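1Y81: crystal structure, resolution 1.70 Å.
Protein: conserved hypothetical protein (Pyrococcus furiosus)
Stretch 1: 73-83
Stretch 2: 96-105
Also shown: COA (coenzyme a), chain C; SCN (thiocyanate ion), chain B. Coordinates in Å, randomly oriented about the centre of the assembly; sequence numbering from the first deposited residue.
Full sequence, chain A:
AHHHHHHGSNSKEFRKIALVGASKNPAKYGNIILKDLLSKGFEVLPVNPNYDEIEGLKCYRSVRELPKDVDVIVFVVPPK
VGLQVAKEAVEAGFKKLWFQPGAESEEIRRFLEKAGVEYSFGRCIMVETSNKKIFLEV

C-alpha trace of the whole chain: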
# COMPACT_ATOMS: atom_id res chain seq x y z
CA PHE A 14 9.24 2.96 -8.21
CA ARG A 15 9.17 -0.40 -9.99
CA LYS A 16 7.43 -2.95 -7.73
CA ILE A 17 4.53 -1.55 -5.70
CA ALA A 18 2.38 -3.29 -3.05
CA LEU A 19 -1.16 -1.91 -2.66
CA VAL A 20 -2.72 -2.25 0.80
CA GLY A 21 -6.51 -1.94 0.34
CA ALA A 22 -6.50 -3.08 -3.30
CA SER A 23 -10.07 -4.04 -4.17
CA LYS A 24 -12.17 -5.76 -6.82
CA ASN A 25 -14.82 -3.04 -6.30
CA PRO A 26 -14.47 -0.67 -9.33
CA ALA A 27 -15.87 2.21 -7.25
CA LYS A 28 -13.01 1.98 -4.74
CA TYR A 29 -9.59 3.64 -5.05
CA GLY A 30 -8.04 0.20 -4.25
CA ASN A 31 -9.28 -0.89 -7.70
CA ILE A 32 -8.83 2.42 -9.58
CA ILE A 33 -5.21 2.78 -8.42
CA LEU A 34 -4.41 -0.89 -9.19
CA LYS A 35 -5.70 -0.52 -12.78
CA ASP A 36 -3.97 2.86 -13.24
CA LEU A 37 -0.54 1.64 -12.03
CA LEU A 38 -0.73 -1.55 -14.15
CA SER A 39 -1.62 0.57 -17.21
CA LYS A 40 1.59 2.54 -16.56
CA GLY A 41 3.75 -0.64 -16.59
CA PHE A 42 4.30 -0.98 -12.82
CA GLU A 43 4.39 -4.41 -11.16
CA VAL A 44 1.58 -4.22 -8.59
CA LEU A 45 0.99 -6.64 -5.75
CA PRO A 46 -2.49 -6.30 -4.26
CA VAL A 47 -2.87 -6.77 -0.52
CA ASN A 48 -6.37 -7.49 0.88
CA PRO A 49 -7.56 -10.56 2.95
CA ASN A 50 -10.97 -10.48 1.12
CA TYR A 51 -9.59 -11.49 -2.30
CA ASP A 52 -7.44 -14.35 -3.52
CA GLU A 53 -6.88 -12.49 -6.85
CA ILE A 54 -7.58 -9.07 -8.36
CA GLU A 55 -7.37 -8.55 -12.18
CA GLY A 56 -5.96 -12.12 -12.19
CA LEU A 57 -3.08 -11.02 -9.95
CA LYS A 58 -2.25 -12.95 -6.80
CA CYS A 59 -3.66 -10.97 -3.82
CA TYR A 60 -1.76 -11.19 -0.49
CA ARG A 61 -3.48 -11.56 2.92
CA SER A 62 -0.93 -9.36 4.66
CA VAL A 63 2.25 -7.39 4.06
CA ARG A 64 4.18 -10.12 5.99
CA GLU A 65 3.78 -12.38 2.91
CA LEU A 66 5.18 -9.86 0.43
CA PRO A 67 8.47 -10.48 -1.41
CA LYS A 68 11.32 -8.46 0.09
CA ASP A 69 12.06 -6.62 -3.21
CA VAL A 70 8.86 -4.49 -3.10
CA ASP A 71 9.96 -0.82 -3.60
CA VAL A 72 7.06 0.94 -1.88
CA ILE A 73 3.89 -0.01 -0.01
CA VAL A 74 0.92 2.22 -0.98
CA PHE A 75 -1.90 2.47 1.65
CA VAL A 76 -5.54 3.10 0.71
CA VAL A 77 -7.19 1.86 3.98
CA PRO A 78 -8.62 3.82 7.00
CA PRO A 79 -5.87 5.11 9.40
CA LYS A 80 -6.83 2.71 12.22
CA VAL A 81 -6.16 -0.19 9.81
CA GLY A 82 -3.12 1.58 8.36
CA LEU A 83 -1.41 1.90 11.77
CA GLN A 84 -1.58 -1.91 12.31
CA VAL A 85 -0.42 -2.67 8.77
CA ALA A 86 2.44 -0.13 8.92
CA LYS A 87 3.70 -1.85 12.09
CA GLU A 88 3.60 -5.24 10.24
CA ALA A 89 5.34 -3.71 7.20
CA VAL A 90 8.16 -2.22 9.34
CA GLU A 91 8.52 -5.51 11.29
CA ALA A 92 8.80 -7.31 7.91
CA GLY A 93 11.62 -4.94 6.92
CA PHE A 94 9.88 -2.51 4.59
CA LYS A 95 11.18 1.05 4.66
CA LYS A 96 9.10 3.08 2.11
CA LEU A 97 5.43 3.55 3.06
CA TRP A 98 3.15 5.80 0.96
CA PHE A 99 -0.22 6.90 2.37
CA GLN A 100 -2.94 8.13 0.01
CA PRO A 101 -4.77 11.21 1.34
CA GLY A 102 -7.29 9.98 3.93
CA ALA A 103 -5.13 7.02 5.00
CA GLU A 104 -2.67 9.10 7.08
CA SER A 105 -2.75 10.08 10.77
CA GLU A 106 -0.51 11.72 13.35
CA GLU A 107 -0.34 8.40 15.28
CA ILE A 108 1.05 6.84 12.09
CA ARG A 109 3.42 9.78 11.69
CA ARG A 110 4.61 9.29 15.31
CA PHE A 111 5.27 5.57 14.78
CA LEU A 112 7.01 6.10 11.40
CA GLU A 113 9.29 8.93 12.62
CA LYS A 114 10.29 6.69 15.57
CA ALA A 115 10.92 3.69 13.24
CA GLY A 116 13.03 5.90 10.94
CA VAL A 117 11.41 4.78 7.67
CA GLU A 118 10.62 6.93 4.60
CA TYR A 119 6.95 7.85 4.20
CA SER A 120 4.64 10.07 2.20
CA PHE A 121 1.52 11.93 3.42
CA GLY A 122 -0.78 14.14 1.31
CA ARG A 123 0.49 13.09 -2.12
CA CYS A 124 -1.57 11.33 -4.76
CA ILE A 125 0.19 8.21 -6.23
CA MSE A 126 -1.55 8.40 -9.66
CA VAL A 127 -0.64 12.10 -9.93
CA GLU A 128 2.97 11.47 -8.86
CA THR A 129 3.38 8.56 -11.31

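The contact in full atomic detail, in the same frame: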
# COMPACT_ATOMS: atom_id res chain seq x y z
N ILE A 73 5.23 0.48 -0.35
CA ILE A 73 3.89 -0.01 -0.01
C ILE A 73 2.95 1.19 0.01
O ILE A 73 3.16 2.14 0.78
CB ILE A 73 3.86 -0.77 1.33
CG1 ILE A 73 4.80 -1.99 1.25
CG2 ILE A 73 2.43 -1.25 1.64
CD1 ILE A 73 4.93 -2.73 2.54
N VAL A 74 1.93 1.15 -0.87
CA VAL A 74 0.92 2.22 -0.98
C VAL A 74 -0.33 1.82 -0.13
O VAL A 74 -0.87 0.72 -0.27
CB VAL A 74 0.55 2.54 -2.49
CG1 VAL A 74 -0.63 3.55 -2.60
CG2 VAL A 74 1.78 3.07 -3.27
N PHE A 75 -0.78 2.73 0.75
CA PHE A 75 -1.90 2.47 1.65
C PHE A 75 -3.15 3.22 1.20
O PHE A 75 -3.13 4.46 1.06
CB PHE A 75 -1.59 2.91 3.08
CG PHE A 75 -0.55 2.08 3.78
CD1 PHE A 75 -0.91 1.27 4.86
CD2 PHE A 75 0.79 2.10 3.35
CE1 PHE A 75 0.06 0.50 5.52
CE2 PHE A 75 1.76 1.31 3.99
CZ PHE A 75 1.40 0.53 5.07
N VAL A 76 -4.24 2.48 0.98
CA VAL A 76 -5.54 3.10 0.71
C VAL A 76 -6.63 2.47 1.64
O VAL A 76 -7.74 2.10 1.20
CB VAL A 76 -5.86 3.06 -0.81
CG1 VAL A 76 -6.13 1.64 -1.28
CG2 VAL A 76 -7.02 4.02 -1.17
N VAL A 77 -6.30 2.37 2.94
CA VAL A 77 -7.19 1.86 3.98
C VAL A 77 -7.36 2.95 5.07
O VAL A 77 -6.51 3.84 5.16
CB VAL A 77 -6.63 0.55 4.64
CG1 VAL A 77 -6.57 -0.56 3.63
CG2 VAL A 77 -5.22 0.77 5.25
N PRO A 78 -8.44 2.86 5.88
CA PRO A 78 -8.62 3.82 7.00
C PRO A 78 -7.41 3.81 7.95
O PRO A 78 -6.76 2.78 8.10
CB PRO A 78 -9.87 3.31 7.71
CG PRO A 78 -10.61 2.52 6.70
CD PRO A 78 -9.55 1.88 5.83
N PRO A 79 -7.08 4.98 8.55
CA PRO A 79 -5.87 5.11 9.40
C PRO A 79 -5.75 4.11 10.55
O PRO A 79 -4.63 3.73 10.90
CB PRO A 79 -5.95 6.56 9.93
CG PRO A 79 -7.24 7.13 9.45
CD PRO A 79 -7.82 6.26 8.39
N LYS A 80 -6.87 3.71 11.16
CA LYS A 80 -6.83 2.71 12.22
C LYS A 80 -6.28 1.37 11.71
O LYS A 80 -5.49 0.70 12.39
CB LYS A 80 -8.21 2.52 12.86
CG LYS A 80 -8.60 3.64 13.83
N VAL A 81 -6.71 0.99 10.51
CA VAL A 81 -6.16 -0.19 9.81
C VAL A 81 -4.71 0.04 9.38
O VAL A 81 -3.86 -0.82 9.56
CB VAL A 81 -7.03 -0.56 8.58
CG1 VAL A 81 -6.40 -1.75 7.78
CG2 VAL A 81 -8.42 -0.91 9.00
N GLY A 82 -4.45 1.22 8.82
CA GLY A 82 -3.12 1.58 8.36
C GLY A 82 -2.05 1.52 9.45
O GLY A 82 -0.94 1.11 9.19
N LEU A 83 -2.40 1.93 10.68
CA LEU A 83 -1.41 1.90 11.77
C LEU A 83 -0.93 0.46 12.02
O LEU A 83 0.27 0.21 12.11
CB LEU A 83 -1.99 2.49 13.06
CG LEU A 83 -1.02 2.60 14.24
CD1 LEU A 83 0.09 3.62 13.99
CD2 LEU A 83 -1.79 2.97 15.49
N LYS A 96 9.72 2.00 2.90
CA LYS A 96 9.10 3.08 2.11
C LYS A 96 7.57 2.91 2.08
O LYS A 96 7.05 2.06 1.36
CB LYS A 96 9.66 3.14 0.69
CG LYS A 96 10.82 4.09 0.49
CD LYS A 96 11.10 4.32 -0.99
N LEU A 97 6.87 3.72 2.87
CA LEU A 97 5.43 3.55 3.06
C LEU A 97 4.68 4.82 2.63
O LEU A 97 4.87 5.89 3.21
CB LEU A 97 5.11 3.17 4.52
CG LEU A 97 5.82 2.01 5.25
CD1 LEU A 97 5.27 1.84 6.68
CD2 LEU A 97 5.73 0.69 4.48
N TRP A 98 3.84 4.68 1.60
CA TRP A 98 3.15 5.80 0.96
C TRP A 98 1.68 5.77 1.33
O TRP A 98 0.99 4.82 1.01
CB TRP A 98 3.29 5.67 -0.56
CG TRP A 98 2.61 6.77 -1.37
CD1 TRP A 98 1.26 7.05 -1.45
CD2 TRP A 98 3.26 7.71 -2.24
NE1 TRP A 98 1.04 8.12 -2.31
CE2 TRP A 98 2.25 8.54 -2.80
CE3 TRP A 98 4.60 7.94 -2.59
CZ2 TRP A 98 2.55 9.58 -3.71
CZ3 TRP A 98 4.90 8.98 -3.48
CH2 TRP A 98 3.88 9.78 -4.03
N PHE A 99 1.19 6.84 1.97
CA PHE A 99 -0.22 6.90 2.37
C PHE A 99 -1.00 7.83 1.46
O PHE A 99 -0.68 9.03 1.37
CB PHE A 99 -0.35 7.32 3.84
CG PHE A 99 0.26 6.33 4.80
CD1 PHE A 99 -0.53 5.40 5.47
CD2 PHE A 99 1.64 6.34 5.03
CE1 PHE A 99 0.05 4.45 6.36
CE2 PHE A 99 2.23 5.41 5.91
CZ PHE A 99 1.44 4.46 6.57
N GLN A 100 -2.02 7.30 0.78
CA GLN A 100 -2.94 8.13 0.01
C GLN A 100 -3.66 9.07 0.96
O GLN A 100 -3.87 8.71 2.12
CB GLN A 100 -3.97 7.28 -0.74
CG GLN A 100 -3.40 6.56 -1.93
CD GLN A 100 -2.98 7.49 -3.04
OE1 GLN A 100 -1.79 7.83 -3.15
NE2 GLN A 100 -3.93 7.90 -3.88
N PRO A 101 -4.00 10.30 0.49
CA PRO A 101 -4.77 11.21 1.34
C PRO A 101 -6.01 10.53 1.89
O PRO A 101 -6.80 9.93 1.13
CB PRO A 101 -5.15 12.34 0.39
CG PRO A 101 -4.04 12.39 -0.59
CD PRO A 101 -3.67 10.92 -0.81
N GLY A 102 -6.17 10.60 3.21
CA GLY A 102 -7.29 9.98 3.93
C GLY A 102 -6.86 8.77 4.73
O GLY A 102 -7.57 8.35 5.65
N ALA A 103 -5.70 8.21 4.37
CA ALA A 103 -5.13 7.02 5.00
C ALA A 103 -4.13 7.40 6.11
O ALA A 103 -3.76 6.56 6.94
CB ALA A 103 -4.45 6.14 3.96
N GLU A 104 -3.68 8.65 6.11
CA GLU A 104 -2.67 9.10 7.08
C GLU A 104 -3.26 9.49 8.44
O GLU A 104 -4.48 9.72 8.58
CB GLU A 104 -1.85 10.26 6.49
CG GLU A 104 -2.51 11.66 6.61
CD GLU A 104 -3.70 11.88 5.68
OE1 GLU A 104 -3.87 11.11 4.70
OE2 GLU A 104 -4.47 12.86 5.93
N SER A 105 -2.38 9.59 9.45
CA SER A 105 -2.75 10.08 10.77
C SER A 105 -1.49 10.54 11.49
O SER A 105 -0.37 10.17 11.10
CB SER A 105 -3.46 9.00 11.61
OG SER A 105 -2.54 8.06 12.16
N1A COA C . -5.28 -5.15 4.75
C2A COA C . -5.59 -4.91 3.43
N3A COA C . -6.80 -4.36 3.10
C4A COA C . -7.71 -4.08 4.07
C5A COA C . -7.43 -4.31 5.41
C6A COA C . -6.20 -4.86 5.76
N6A COA C . -5.91 -5.10 7.03
N7A COA C . -8.50 -3.91 6.14
C8A COA C . -9.44 -3.43 5.28
N9A COA C . -8.96 -3.53 4.00
C1B COA C . -9.63 -3.18 2.74
C2B COA C . -11.15 -3.06 2.88
O2B COA C . -11.81 -4.33 3.11
C3B COA C . -11.44 -2.37 1.54
O3B COA C . -11.51 -3.27 0.45
P3B COA C . -12.91 -3.98 0.03
O7A COA C . -12.70 -5.44 -0.21
O8A COA C . -13.37 -3.29 -1.20
O9A COA C . -13.85 -3.88 1.20
C4B COA C . -10.22 -1.47 1.30
O4B COA C . -9.19 -1.96 2.17
C5B COA C . -10.50 0.02 1.57
O5B COA C . -10.97 0.14 2.90
P1A COA C . -12.36 0.88 3.23
O1A COA C . -12.71 0.67 4.68
O2A COA C . -13.42 0.43 2.25
O3A COA C . -11.92 2.41 3.00
P2A COA C . -12.48 3.37 1.84
O4A COA C . -13.94 3.66 2.07
O5A COA C . -12.23 2.91 0.45
O6A COA C . -11.62 4.70 2.08
CBP COA C . -9.64 5.96 2.58
CCP COA C . -10.21 4.70 1.91
CDP COA C . -8.11 5.92 2.40
CEP COA C . -9.94 5.93 4.08
CAP COA C . -10.26 7.24 1.97
OAP COA C . -9.81 8.39 2.67
C9P COA C . -9.82 7.28 0.54
O9P COA C . -10.65 6.72 -0.43
N8P COA C . -8.62 7.82 0.30
C7P COA C . -7.95 7.88 -1.00
C6P COA C . -8.43 8.96 -1.89
C5P COA C . -7.59 8.93 -3.14
O5P COA C . -6.84 7.97 -3.43
N4P COA C . -7.78 10.00 -3.86
C3P COA C . -7.16 10.32 -5.10
C2P COA C . -6.48 11.68 -5.01
S1P COA C . -5.11 11.65 -3.80
S SCN B . -5.40 10.85 -8.48
C SCN B . -4.55 9.76 -7.40
N SCN B . -3.92 9.07 -6.70
O HOH W 1 -3.94 3.91 6.44
O HOH W 2 -4.03 5.90 12.87

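Strands 73-75 and 96-99 lie side by side in parallel, their axes inclined by 23° and approaching to 4.6 Å. Ile73 pairs with Leu97, Val74 with Trp98 and Phe75 with Phe99. Four backbone hydrogen bonds fix this register: Ile73 N donates to Lys96 O (3.0 Å), Trp98 N to Ile73 O (2.8 Å), Phe75 N to Trp98 O (2.8 Å) and Gln100 N to Phe75 O (3.1 Å). Ile73 and Phe75 thus each bond through both N and O to the residues flanking their partners, the usual parallel pattern. CA-H...O contacts supplement it, such as Val74 CA to Trp98 O at 3.3 Å.

Beyond the strands, the chain of the second stretch makes a type II turn from Gln100 to Ala103, closed by Ala103 N to Gln100 O at 2.9 Å. Gly102 adopts a positive phi of 108°, where a CB would jam against the preceding carbonyl and clash with OAP of coenzyme A. The O atom of water 1 lies 2.9 Å from Val77 O and 2.7 Å from Ala103 O, with geometry suited to donation to either, though it has more acceptors in reach than protons. It sits between the two loops, which remain close past the strands (Pro79 CA to Ala103 CA 4.9 Å).

Side chains alternate between the sheet faces. On one, Phe75 and Phe99 form an offset stack, with centroids 4.3 Å apart and planes at 21°; Ile73 CB packs against Leu97 CD2 at 3.9 Å on the same face. Val74 and Trp98 share the other face, with Val74 CG2 4.0 Å from Trp98 CB. Trp98 NE1 donates to Gln100 OE1 (3.0 Å), while Gln100 NE2 donates to coenzyme A O5P (2.9 Å) and thiocyanate N (3.1 Å).

The methyl group of Ala103 packs against the first stretch's backbone, its CB 3.3 Å from Val77 O and 3.6 Å from Phe75 O. At the start of the helix, Pro79 CB meets Ser105 CB at 3.9 Å, extending the contact past the turn.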